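Local coordinates for Serine/threonine/tyrosine-interacting protein (Homo sapiens, PDB 2R0B), which is a catalytically inactive member of the dual-specificity phosphatase family that anchors ERK1 and ERK2 in the nucleus and keeps FBXW7 out of its SCF ubiquitin ligase, at residues A[4-9]-A[32-37]; A[13-18]-A[106-111]. All coordinates share one frame; numbering follows the deposited sequence.

Interaction 1. Residues A[4-9]-A[32-37]; sequences REMQEI and HGITHI
The imidazole of His32 is met by the terminal methyl of Met6, with CE 3.7 Å from His32 ND1 and 4.1 Å from His32 CG, at a slant to the ring. The Phe14 ring also meets this imidazole, their planes inclined at about 65°. The ring of His36, further along the second segment, has no part in the meeting: Thr35 OG1 lies in its plane at one edge, 2.8 Å from His36 ND1 in a hydrogen bond, and it packs edge-to-face with Phe82. All this belongs to the N-terminal part of the dual-specificity phosphatase fold, where the edge strand 7-10 of the central mixed sheet approaches the exit of helix 26-31. Gly33 ends that helix in a Schellman motif, and its positive phi (68°) turns the chain toward strand 36-41.

Met6 gets across because its first torsion, chi1 72°, sets CG between the backbone N and the carbonyl carbon, and the rest of the chain then runs fully extended, delivering CE to the histidine. Met6 and His32 reach past one another from opposing ends. Met6 CE also touches Ile34, more loosely, at 4.5 Å from Ile34 CG1. Phe14 and Leu94 also lie against Met6, giving it an apolar backing, while His32 stays partly exposed. The imidazole is tethered at ND1, which donates to Val28 O in the helix and so must carry a hydrogen. Glu8 OE1 stands 5.9 Å from His32 NE2, too far for a salt bridge, though its charge might slightly favour a protonated ring. The other oxygen of that carboxylate, Glu8 OE2, takes a hydrogen bond from Gly12 N.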
loop_
_atom_site.group_PDB
_atom_site.type_symbol
_atom_site.label_atom_id
_atom_site.label_comp_id
_atom_site.label_asym_id
_atom_site.label_seq_id
_atom_site.Cartn_x
_atom_site.Cartn_y
_atom_site.Cartn_z
ATOM N N ARG A 4 -8.218 -8.320 -9.474
ATOM C CA ARG A 4 -9.227 -7.281 -9.186
ATOM C C ARG A 4 -9.800 -7.339 -7.755
ATOM O O ARG A 4 -10.820 -6.717 -7.459
ATOM C CB ARG A 4 -10.338 -7.278 -10.252
ATOM C CG ARG A 4 -9.805 -7.019 -11.676
ATOM C CD ARG A 4 -10.908 -6.712 -12.695
ATOM N NE ARG A 4 -11.420 -5.345 -12.581
ATOM C CZ ARG A 4 -10.851 -4.283 -13.161
ATOM N NH1 ARG A 4 -9.756 -4.419 -13.904
ATOM N NH2 ARG A 4 -11.377 -3.078 -12.995
ATOM N N GLU A 5 -9.124 -8.075 -6.879
ATOM C CA GLU A 5 -9.489 -8.184 -5.469
ATOM C C GLU A 5 -8.285 -7.933 -4.564
ATOM O O GLU A 5 -7.133 -7.961 -5.018
ATOM C CB GLU A 5 -10.117 -9.554 -5.154
ATOM C CG GLU A 5 -9.208 -10.758 -5.372
ATOM C CD GLU A 5 -9.935 -12.102 -5.210
ATOM O OE1 GLU A 5 -11.175 -12.109 -5.123
ATOM O OE2 GLU A 5 -9.251 -13.150 -5.127
ATOM N N MET A 6 -8.570 -7.676 -3.289
ATOM C CA MET A 6 -7.517 -7.440 -2.282
ATOM C C MET A 6 -7.073 -8.749 -1.610
ATOM O O MET A 6 -7.889 -9.673 -1.419
ATOM C CB MET A 6 -7.972 -6.402 -1.228
ATOM C CG MET A 6 -9.039 -6.865 -0.214
ATOM S SD MET A 6 -9.522 -5.680 1.092
ATOM C CE MET A 6 -10.617 -6.719 2.100
ATOM N N GLN A 7 -5.780 -8.819 -1.267
ATOM C CA GLN A 7 -5.233 -9.941 -0.519
ATOM C C GLN A 7 -4.681 -9.484 0.822
ATOM O O GLN A 7 -4.085 -8.418 0.899
ATOM C CB GLN A 7 -4.116 -10.610 -1.310
ATOM C CG GLN A 7 -4.654 -11.442 -2.476
ATOM C CD GLN A 7 -4.823 -10.601 -3.713
ATOM O OE1 GLN A 7 -3.955 -9.801 -4.023
ATOM N NE2 GLN A 7 -5.922 -10.788 -4.435
ATOM N N GLU A 8 -4.870 -10.288 1.875
ATOM C CA GLU A 8 -4.130 -10.082 3.119
ATOM C C GLU A 8 -2.677 -10.473 2.943
ATOM O O GLU A 8 -2.353 -11.624 2.629
ATOM C CB GLU A 8 -4.744 -10.830 4.319
ATOM C CG GLU A 8 -4.317 -10.217 5.672
ATOM C CD GLU A 8 -5.142 -10.683 6.896
ATOM O OE1 GLU A 8 -6.136 -11.432 6.744
ATOM O OE2 GLU A 8 -4.788 -10.300 8.037
ATOM N N ILE A 9 -1.793 -9.511 3.158
ATOM C CA ILE A 9 -0.375 -9.720 2.917
ATOM C C ILE A 9 0.317 -10.145 4.205
ATOM O O ILE A 9 1.186 -11.039 4.225
ATOM C CB ILE A 9 0.275 -8.440 2.385
ATOM C CG1 ILE A 9 -0.377 -7.997 1.049
ATOM C CG2 ILE A 9 1.782 -8.626 2.232
ATOM C CD1 ILE A 9 -0.382 -9.073 -0.049
ATOM N N HIS A 32 -13.856 -7.739 7.003
ATOM C CA HIS A 32 -12.439 -7.896 7.332
ATOM C C HIS A 32 -11.905 -6.885 8.371
ATOM O O HIS A 32 -10.711 -6.897 8.692
ATOM C CB HIS A 32 -11.599 -7.870 6.048
ATOM C CG HIS A 32 -11.704 -9.124 5.233
ATOM N ND1 HIS A 32 -12.497 -9.224 4.110
ATOM C CD2 HIS A 32 -11.112 -10.335 5.385
ATOM C CE1 HIS A 32 -12.380 -10.436 3.592
ATOM N NE2 HIS A 32 -11.557 -11.134 4.355
ATOM N N GLY A 33 -12.794 -6.038 8.899
ATOM C CA GLY A 33 -12.443 -5.088 9.947
ATOM C C GLY A 33 -11.498 -4.007 9.476
ATOM O O GLY A 33 -10.685 -3.522 10.266
ATOM N N ILE A 34 -11.583 -3.648 8.193
ATOM C CA ILE A 34 -10.753 -2.543 7.649
ATOM C C ILE A 34 -11.188 -1.243 8.302
ATOM O O ILE A 34 -12.381 -0.960 8.354
ATOM C CB ILE A 34 -10.955 -2.366 6.123
ATOM C CG1 ILE A 34 -10.496 -3.591 5.315
ATOM C CG2 ILE A 34 -10.321 -1.061 5.627
ATOM C CD1 ILE A 34 -9.105 -4.070 5.684
ATOM N N THR A 35 -10.225 -0.445 8.763
ATOM C CA THR A 35 -10.517 0.827 9.424
ATOM C C THR A 35 -9.763 2.001 8.802
ATOM O O THR A 35 -10.136 3.163 9.018
ATOM C CB THR A 35 -10.168 0.791 10.931
ATOM O OG1 THR A 35 -8.807 0.405 11.116
ATOM C CG2 THR A 35 -11.077 -0.175 11.660
ATOM N N HIS A 36 -8.703 1.681 8.065
ATOM C CA HIS A 36 -7.807 2.673 7.472
ATOM C C HIS A 36 -7.493 2.318 6.014
ATOM O O HIS A 36 -7.281 1.157 5.702
ATOM C CB HIS A 36 -6.493 2.661 8.242
ATOM C CG HIS A 36 -6.564 3.279 9.603
ATOM N ND1 HIS A 36 -7.145 2.644 10.683
ATOM C CD2 HIS A 36 -6.085 4.458 10.068
ATOM C CE1 HIS A 36 -7.046 3.423 11.746
ATOM N NE2 HIS A 36 -6.403 4.528 11.400
ATOM N N ILE A 37 -7.427 3.313 5.126
ATOM C CA ILE A 37 -7.137 3.035 3.716
ATOM C C ILE A 37 -6.098 4.026 3.176
ATOM O O ILE A 37 -6.242 5.238 3.361
ATOM C CB ILE A 37 -8.428 3.138 2.864
ATOM C CG1 ILE A 37 -9.492 2.148 3.376
ATOM C CG2 ILE A 37 -8.120 2.943 1.366
ATOM C CD1 ILE A 37 -10.836 2.251 2.664
#

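Interaction 2. Residues A[13-18]-A[106-111]; sequences LFLGPY and AFVIAY
Leu13 reaches into the angle between Val108 and Tyr111, three residues apart on the helix, and a single methyl does the touching on both sides. Leu13 CD2 is 3.8 Å from Tyr111 CD2, approaching the ring obliquely, and 4.1 Å from Val108 CG1. The leucine passes each of them with its chain running the opposite way. Leu15, two residues on and so on the same face of strand 13-16, meets Val108 at an angle, with its CD1 4.0 Å from Val108 CG2. Val108 therefore splits its two methyls between the two leucines: chi1 of 163° turns CG1 toward Leu13 and leaves CG2, next to the backbone N, for Leu15. The backbones also come nearest here, with Leu15 CA 7.4 Å from Val108 CA.

Strand and helix run nearly antiparallel, at 157°, with their axes 9.7 Å apart at the closest point. Tyr111 also packs on Ile83 and Leu87 of helix 76-88, and its hydroxyl makes a weak hydrogen bond to Asp84 OD1. Val95 of the adjoining parallel strand packs on both Leu13 and Val108, while Leu15 also touches Val127 of helix 120-130.

Such sealing of helix 103-116 on the sheet by aliphatic side chains belongs to the alpha/beta core of protein tyrosine phosphatases. There the helix follows the signature phosphate-binding loop leading out of strand 93-96; in this pseudophosphatase that loop has glycine where active relatives carry the catalytic cysteine.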
loop_
_atom_site.group_PDB
_atom_site.type_symbol
_atom_site.label_atom_id
_atom_site.label_comp_id
_atom_site.label_asym_id
_atom_site.label_seq_id
_atom_site.Cartn_x
_atom_site.Cartn_y
_atom_site.Cartn_z
ATOM N N LEU A 13 -2.867 -6.228 7.218
ATOM C CA LEU A 13 -2.435 -5.329 6.122
ATOM C C LEU A 13 -2.793 -5.970 4.802
ATOM O O LEU A 13 -2.302 -7.048 4.488
ATOM C CB LEU A 13 -0.930 -5.048 6.193
ATOM C CG LEU A 13 -0.305 -4.192 5.094
ATOM C CD1 LEU A 13 -0.861 -2.777 5.146
ATOM C CD2 LEU A 13 1.226 -4.176 5.179
ATOM N N PHE A 14 -3.656 -5.302 4.041
ATOM C CA PHE A 14 -4.190 -5.812 2.798
ATOM C C PHE A 14 -3.702 -4.951 1.640
ATOM O O PHE A 14 -3.451 -3.750 1.814
ATOM C CB PHE A 14 -5.729 -5.763 2.808
ATOM C CG PHE A 14 -6.377 -6.631 3.858
ATOM C CD1 PHE A 14 -7.052 -7.792 3.480
ATOM C CD2 PHE A 14 -6.349 -6.277 5.205
ATOM C CE1 PHE A 14 -7.686 -8.593 4.431
ATOM C CE2 PHE A 14 -6.988 -7.088 6.177
ATOM C CZ PHE A 14 -7.634 -8.253 5.776
ATOM N N LEU A 15 -3.595 -5.567 0.464
ATOM C CA LEU A 15 -3.105 -4.888 -0.742
ATOM C C LEU A 15 -4.047 -5.191 -1.884
ATOM O O LEU A 15 -4.390 -6.350 -2.119
ATOM C CB LEU A 15 -1.694 -5.384 -1.089
ATOM C CG LEU A 15 -1.065 -4.957 -2.432
ATOM C CD1 LEU A 15 -0.855 -3.453 -2.564
ATOM C CD2 LEU A 15 0.242 -5.715 -2.714
ATOM N N GLY A 16 -4.459 -4.160 -2.623
ATOM C CA GLY A 16 -5.486 -4.373 -3.649
ATOM C C GLY A 16 -5.422 -3.333 -4.751
ATOM O O GLY A 16 -4.676 -2.376 -4.639
ATOM N N PRO A 17 -6.211 -3.530 -5.820
ATOM C CA PRO A 17 -6.428 -2.552 -6.872
ATOM C C PRO A 17 -7.484 -1.542 -6.381
ATOM O O PRO A 17 -8.072 -1.712 -5.309
ATOM C CB PRO A 17 -6.997 -3.401 -8.019
ATOM C CG PRO A 17 -7.829 -4.454 -7.279
ATOM C CD PRO A 17 -7.020 -4.754 -6.028
ATOM N N TYR A 18 -7.781 -0.522 -7.169
ATOM C CA TYR A 18 -8.760 0.436 -6.712
ATOM C C TYR A 18 -10.156 -0.198 -6.497
ATOM O O TYR A 18 -10.952 0.277 -5.664
ATOM C CB TYR A 18 -8.815 1.636 -7.667
ATOM C CG TYR A 18 -9.666 1.354 -8.883
ATOM C CD1 TYR A 18 -9.101 0.839 -10.045
ATOM C CD2 TYR A 18 -11.043 1.565 -8.846
ATOM C CE1 TYR A 18 -9.887 0.559 -11.182
ATOM C CE2 TYR A 18 -11.832 1.278 -9.963
ATOM C CZ TYR A 18 -11.261 0.776 -11.106
ATOM O OH TYR A 18 -12.068 0.502 -12.186
ATOM N N ALA A 106 4.866 -1.230 -3.804
ATOM C CA ALA A 106 6.096 -0.671 -3.233
ATOM C C ALA A 106 5.893 -0.177 -1.789
ATOM O O ALA A 106 6.746 -0.386 -0.919
ATOM C CB ALA A 106 6.663 0.448 -4.118
ATOM N N PHE A 107 4.770 0.491 -1.524
ATOM C CA PHE A 107 4.477 0.959 -0.178
ATOM C C PHE A 107 4.303 -0.199 0.829
ATOM O O PHE A 107 4.733 -0.083 1.982
ATOM C CB PHE A 107 3.276 1.928 -0.185
ATOM C CG PHE A 107 3.668 3.331 -0.538
ATOM C CD1 PHE A 107 4.242 4.161 0.427
ATOM C CD2 PHE A 107 3.571 3.787 -1.860
ATOM C CE1 PHE A 107 4.649 5.454 0.088
ATOM C CE2 PHE A 107 3.990 5.065 -2.205
ATOM C CZ PHE A 107 4.524 5.904 -1.225
ATOM N N VAL A 108 3.745 -1.326 0.371
ATOM C CA VAL A 108 3.559 -2.472 1.288
ATOM C C VAL A 108 4.921 -3.115 1.554
ATOM O O VAL A 108 5.225 -3.551 2.690
ATOM C CB VAL A 108 2.516 -3.470 0.729
ATOM C CG1 VAL A 108 2.623 -4.823 1.417
ATOM C CG2 VAL A 108 1.070 -2.888 0.876
ATOM N N ILE A 109 5.756 -3.142 0.515
ATOM C CA ILE A 109 7.118 -3.700 0.637
ATOM C C ILE A 109 7.964 -2.863 1.591
ATOM O O ILE A 109 8.733 -3.404 2.372
ATOM C CB ILE A 109 7.789 -3.931 -0.749
ATOM C CG1 ILE A 109 7.088 -5.130 -1.442
ATOM C CG2 ILE A 109 9.338 -4.142 -0.603
ATOM C CD1 ILE A 109 7.215 -5.223 -2.983
ATOM N N ALA A 110 7.833 -1.542 1.530
ATOM C CA ALA A 110 8.625 -0.695 2.411
ATOM C C ALA A 110 8.296 -0.991 3.872
ATOM O O ALA A 110 9.193 -1.100 4.707
ATOM C CB ALA A 110 8.362 0.774 2.104
ATOM N N TYR A 111 6.998 -1.141 4.151
ATOM C CA TYR A 111 6.528 -1.435 5.490
ATOM C C TYR A 111 7.117 -2.769 5.940
ATOM O O TYR A 111 7.599 -2.882 7.070
ATOM C CB TYR A 111 4.985 -1.436 5.565
ATOM C CG TYR A 111 4.511 -1.779 6.953
ATOM C CD1 TYR A 111 4.478 -0.811 7.968
ATOM C CD2 TYR A 111 4.205 -3.095 7.283
ATOM C CE1 TYR A 111 4.082 -1.143 9.265
ATOM C CE2 TYR A 111 3.820 -3.439 8.574
ATOM C CZ TYR A 111 3.754 -2.467 9.547
ATOM O OH TYR A 111 3.399 -2.870 10.810
#

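How the interactions relate
The two interactions work on opposite faces of one sheet. The centre of interaction 2 lies about 3 Å from the centre of the chain; this contact is fully buried and wholly apolar, and joins the sheet to helix 103-116. Interaction 1, its centre about 10 Å from that of the chain, is smaller and only partly buried; there a thioether methyl meets a histidine ring that is itself hydrogen-bonded to Val28 O. Strands 7-10 and 13-16, antiparallel neighbours, tie them together: Gln7 O and Leu15 N, 2.9 Å apart, probably form a hydrogen bond. Phe14, pointing away from the helix of interaction 2, supplies a further join, its CD2 lying 3.6 Å from Ile34 CD1.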